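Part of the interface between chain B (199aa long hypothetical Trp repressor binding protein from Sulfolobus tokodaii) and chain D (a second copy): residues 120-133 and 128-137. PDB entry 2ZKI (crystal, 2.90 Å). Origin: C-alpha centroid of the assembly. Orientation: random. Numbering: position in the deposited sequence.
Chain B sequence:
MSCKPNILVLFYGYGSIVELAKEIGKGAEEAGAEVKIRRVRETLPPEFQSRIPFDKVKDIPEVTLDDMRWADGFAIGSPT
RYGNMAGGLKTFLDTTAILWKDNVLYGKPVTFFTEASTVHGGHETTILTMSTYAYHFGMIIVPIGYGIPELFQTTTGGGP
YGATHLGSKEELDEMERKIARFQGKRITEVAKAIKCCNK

Chain B (120-133) HGGHETTILTMSTY
Chain D (128-137) LTMSTYAYHF

Two copies of one helix can pack closely where the residues facing the partner are small and threonine methyls can meet. The paired segments of this hypothetical Trp repressor binding protein illustrate the principle. No hydrogen bond crosses between them; 265 Å² is buried, both sides summed, and van der Waals contact does the work. The chains run in opposite directions, with B:Gly121 opposite D:His136 (CA to CA 7.5 Å), B:Thr125 opposite D:Thr132 (CA to CA 7.7 Å) and B:Thr129 opposite D:Thr129 (CA to CA 5.4 Å).

Chain B enters as a loop. B:His120 (phi/psi -127/44, chi1 m) leads the end of its side chain away from the partner, and B:Gly121 (-116/50) presents its backbone: its O lies 3.5 Å from CE1 of D:His136, near the plane of the imidazole and at its edge. D:His136 (-76/-28) reaches this point from a helix with chi1 m (-69°) and chi2 -104°, while its NE2 is hydrogen-bonded elsewhere in the structure. B:Gly122, at 121/10, has backbone angles that call for glycine, since a CB would jam against the preceding carbonyl; its N is 4.1 Å from CE1 of D:His136. Its own O accepts a 2.7 Å hydrogen bond from OG1 of B:Thr126 (chi1 m), tying the loop to the first helical turn.

B:His123 (-69/-27) and B:Glu124 (-111/-54), both chi1 m, stay out of reach. The helix begins at B:Thr125 (-61/-35, chi1 p), which points toward the partner, its CB 4.5 Å from CG2 of D:Thr132. B:Thr126, B:Ile127 (m, t) and B:Leu128 (t, p) continue near -65/-38. One turn on, B:Thr129 (-76/-28, chi1 60°, p) also points toward chain D, and its N donates to O of B:Thr125 at 2.9 Å. It is the centre of the contact: its CG2 lies 3.8 Å from CG2 of D:Thr129 (-76/-37) and 3.8 Å from CG2 of D:Thr132 (-61/-35). Both chain D threonines are likewise p, at 57° and 56°, so methyl meets methyl. The small beta-branched side chain suits this close approach, offering an apolar branch to the partner.

B:Met130 (-72/-26, chi1 m, chi2 t, chi3 p) points away, and B:Ser131 (-71/-18, chi1 p) bonds its OG to O of B:Leu128 at 2.8 Å, as OG of D:Ser131 does to O of D:Leu128 at 2.6 Å. B:Thr132 (-60/-40, p) completes the cluster, its CG2 4.0 Å from CG2 of D:Thr129, before B:Tyr133 (-49/-47, chi1 t) turns out of reach.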

# COMPACT_ATOMS: atom_id res chain seq x y z
N HIS B 120 -6.62 15.55 -1.78
CA HIS B 120 -6.04 14.32 -1.25
C HIS B 120 -6.89 13.08 -1.56
O HIS B 120 -7.08 12.22 -0.70
CB HIS B 120 -5.78 14.43 0.26
CG HIS B 120 -5.01 15.65 0.65
ND1 HIS B 120 -3.73 15.90 0.20
CD2 HIS B 120 -5.33 16.69 1.46
CE1 HIS B 120 -3.30 17.04 0.71
NE2 HIS B 120 -4.25 17.54 1.48
N GLY B 121 -7.38 13.00 -2.79
CA GLY B 121 -8.25 11.90 -3.19
C GLY B 121 -7.68 10.99 -4.26
O GLY B 121 -8.34 10.72 -5.27
N GLY B 122 -6.46 10.53 -4.04
CA GLY B 122 -5.85 9.53 -4.92
C GLY B 122 -4.55 9.94 -5.59
O GLY B 122 -4.05 9.23 -6.47
N HIS B 123 -3.99 11.07 -5.17
CA HIS B 123 -2.75 11.59 -5.76
C HIS B 123 -1.53 10.74 -5.43
O HIS B 123 -0.57 10.70 -6.20
CB HIS B 123 -2.53 13.04 -5.35
CG HIS B 123 -3.49 14.01 -5.96
ND1 HIS B 123 -3.35 14.49 -7.24
CD2 HIS B 123 -4.61 14.58 -5.46
CE1 HIS B 123 -4.35 15.32 -7.51
NE2 HIS B 123 -5.12 15.40 -6.44
N GLU B 124 -1.57 10.04 -4.29
CA GLU B 124 -0.45 9.24 -3.82
C GLU B 124 -0.74 7.74 -3.89
O GLU B 124 0.01 6.97 -4.50
CB GLU B 124 -0.07 9.63 -2.39
CG GLU B 124 0.17 11.12 -2.16
CD GLU B 124 0.05 11.52 -0.69
OE1 GLU B 124 -0.14 12.72 -0.41
OE2 GLU B 124 0.15 10.63 0.19
N THR B 125 -1.84 7.33 -3.26
CA THR B 125 -2.19 5.91 -3.11
C THR B 125 -2.38 5.17 -4.43
O THR B 125 -2.04 3.99 -4.52
CB THR B 125 -3.45 5.71 -2.24
OG1 THR B 125 -4.51 6.54 -2.73
CG2 THR B 125 -3.15 6.05 -0.79
N THR B 126 -2.93 5.85 -5.44
CA THR B 126 -3.13 5.26 -6.76
C THR B 126 -1.81 4.76 -7.33
O THR B 126 -1.75 3.69 -7.95
CB THR B 126 -3.79 6.26 -7.74
OG1 THR B 126 -4.97 6.81 -7.14
CG2 THR B 126 -4.19 5.56 -9.04
N ILE B 127 -0.74 5.52 -7.10
CA ILE B 127 0.58 5.16 -7.61
C ILE B 127 1.17 3.98 -6.84
O ILE B 127 1.82 3.11 -7.43
CB ILE B 127 1.53 6.40 -7.63
CG1 ILE B 127 1.02 7.41 -8.66
CG2 ILE B 127 2.96 5.99 -7.96
CD1 ILE B 127 1.45 8.84 -8.41
N LEU B 128 0.94 3.93 -5.52
CA LEU B 128 1.44 2.84 -4.69
C LEU B 128 0.73 1.52 -5.02
O LEU B 128 1.36 0.47 -5.02
CB LEU B 128 1.31 3.18 -3.20
CG LEU B 128 2.12 2.33 -2.21
CD1 LEU B 128 3.62 2.53 -2.36
CD2 LEU B 128 1.70 2.60 -0.77
N THR B 129 -0.56 1.59 -5.32
CA THR B 129 -1.33 0.41 -5.71
C THR B 129 -1.03 -0.03 -7.14
O THR B 129 -1.15 -1.21 -7.47
CB THR B 129 -2.85 0.63 -5.54
OG1 THR B 129 -3.28 1.72 -6.36
CG2 THR B 129 -3.21 0.92 -4.09
N MET B 130 -0.65 0.92 -7.99
CA MET B 130 -0.22 0.63 -9.36
C MET B 130 1.15 -0.04 -9.37
O MET B 130 1.47 -0.79 -10.30
CB MET B 130 -0.18 1.90 -10.22
CG MET B 130 -1.53 2.30 -10.80
SD MET B 130 -1.56 3.94 -11.59
CE MET B 130 -0.79 3.60 -13.16
N SER B 131 1.96 0.22 -8.34
CA SER B 131 3.35 -0.23 -8.32
C SER B 131 3.50 -1.74 -8.13
O SER B 131 4.55 -2.30 -8.43
CB SER B 131 4.16 0.53 -7.26
OG SER B 131 3.92 0.04 -5.96
N THR B 132 2.44 -2.40 -7.65
CA THR B 132 2.47 -3.84 -7.39
C THR B 132 2.77 -4.64 -8.66
O THR B 132 3.53 -5.61 -8.62
CB THR B 132 1.16 -4.34 -6.75
OG1 THR B 132 0.04 -3.96 -7.56
CG2 THR B 132 1.00 -3.77 -5.35
N TYR B 133 2.17 -4.21 -9.77
CA TYR B 133 2.41 -4.80 -11.09
C TYR B 133 3.90 -4.95 -11.39
O TYR B 133 4.35 -6.02 -11.82
CB TYR B 133 1.72 -3.95 -12.17
CG TYR B 133 1.86 -4.47 -13.59
CD1 TYR B 133 2.89 -4.03 -14.42
CD2 TYR B 133 0.95 -5.40 -14.10
CE1 TYR B 133 3.02 -4.51 -15.72
CE2 TYR B 133 1.06 -5.87 -15.41
CZ TYR B 133 2.10 -5.43 -16.21
OH TYR B 133 2.23 -5.89 -17.50
N LEU D 128 -4.77 -5.20 0.60
CA LEU D 128 -4.40 -3.85 0.98
C LEU D 128 -4.64 -2.84 -0.15
O LEU D 128 -5.03 -1.70 0.11
CB LEU D 128 -2.94 -3.79 1.47
CG LEU D 128 -2.43 -2.51 2.14
CD1 LEU D 128 -3.13 -2.22 3.47
CD2 LEU D 128 -0.93 -2.57 2.34
N THR D 129 -4.42 -3.27 -1.39
CA THR D 129 -4.68 -2.39 -2.54
C THR D 129 -6.17 -2.27 -2.83
O THR D 129 -6.64 -1.20 -3.20
CB THR D 129 -3.92 -2.83 -3.82
OG1 THR D 129 -4.28 -4.18 -4.15
CG2 THR D 129 -2.42 -2.73 -3.63
N MET D 130 -6.90 -3.38 -2.66
CA MET D 130 -8.36 -3.39 -2.80
C MET D 130 -9.03 -2.43 -1.82
O MET D 130 -10.01 -1.78 -2.15
CB MET D 130 -8.91 -4.81 -2.58
CG MET D 130 -8.81 -5.74 -3.79
SD MET D 130 -9.33 -7.44 -3.43
CE MET D 130 -11.11 -7.29 -3.44
N SER D 131 -8.46 -2.34 -0.61
CA SER D 131 -9.06 -1.60 0.49
C SER D 131 -9.09 -0.08 0.32
O SER D 131 -9.77 0.61 1.09
CB SER D 131 -8.38 -1.97 1.81
OG SER D 131 -7.02 -1.57 1.81
N THR D 132 -8.38 0.44 -0.68
CA THR D 132 -8.42 1.88 -0.99
C THR D 132 -9.83 2.32 -1.36
O THR D 132 -10.25 3.43 -1.03
CB THR D 132 -7.45 2.27 -2.13
OG1 THR D 132 -7.74 1.50 -3.30
CG2 THR D 132 -5.99 2.05 -1.72
N TYR D 133 -10.56 1.42 -2.03
CA TYR D 133 -11.96 1.65 -2.39
C TYR D 133 -12.80 2.03 -1.17
O TYR D 133 -13.65 2.92 -1.24
CB TYR D 133 -12.53 0.39 -3.07
CG TYR D 133 -13.98 0.50 -3.51
CD1 TYR D 133 -15.01 0.06 -2.68
CD2 TYR D 133 -14.31 1.03 -4.75
CE1 TYR D 133 -16.34 0.15 -3.08
CE2 TYR D 133 -15.63 1.12 -5.16
CZ TYR D 133 -16.64 0.69 -4.33
OH TYR D 133 -17.96 0.78 -4.73
N ALA D 134 -12.54 1.35 -0.05
CA ALA D 134 -13.28 1.57 1.19
C ALA D 134 -13.10 2.99 1.74
O ALA D 134 -14.05 3.57 2.26
CB ALA D 134 -12.89 0.55 2.23
N TYR D 135 -11.89 3.53 1.63
CA TYR D 135 -11.59 4.87 2.14
C TYR D 135 -12.36 5.97 1.42
O TYR D 135 -12.80 6.93 2.05
CB TYR D 135 -10.09 5.16 2.08
CG TYR D 135 -9.25 4.36 3.05
CD1 TYR D 135 -8.69 3.13 2.67
CD2 TYR D 135 -8.99 4.83 4.33
CE1 TYR D 135 -7.91 2.40 3.55
CE2 TYR D 135 -8.21 4.10 5.22
CZ TYR D 135 -7.68 2.88 4.82
OH TYR D 135 -6.91 2.15 5.69
N HIS D 136 -12.54 5.82 0.11
CA HIS D 136 -13.22 6.84 -0.70
C HIS D 136 -14.73 6.81 -0.52
O HIS D 136 -15.39 7.84 -0.66
CB HIS D 136 -12.86 6.67 -2.17
CG HIS D 136 -11.44 7.02 -2.49
ND1 HIS D 136 -11.08 8.19 -3.11
CD2 HIS D 136 -10.28 6.35 -2.25
CE1 HIS D 136 -9.77 8.23 -3.25
NE2 HIS D 136 -9.26 7.13 -2.73
N PHE D 137 -15.26 5.64 -0.19
CA PHE D 137 -16.70 5.46 -0.01
C PHE D 137 -17.13 5.61 1.45
O PHE D 137 -18.32 5.60 1.76
CB PHE D 137 -17.14 4.09 -0.56
CG PHE D 137 -17.43 4.09 -2.03
CD1 PHE D 137 -16.40 4.13 -2.96
CD2 PHE D 137 -18.74 4.04 -2.50
CE1 PHE D 137 -16.66 4.13 -4.33
CE2 PHE D 137 -19.02 4.04 -3.86
CZ PHE D 137 -17.97 4.08 -4.78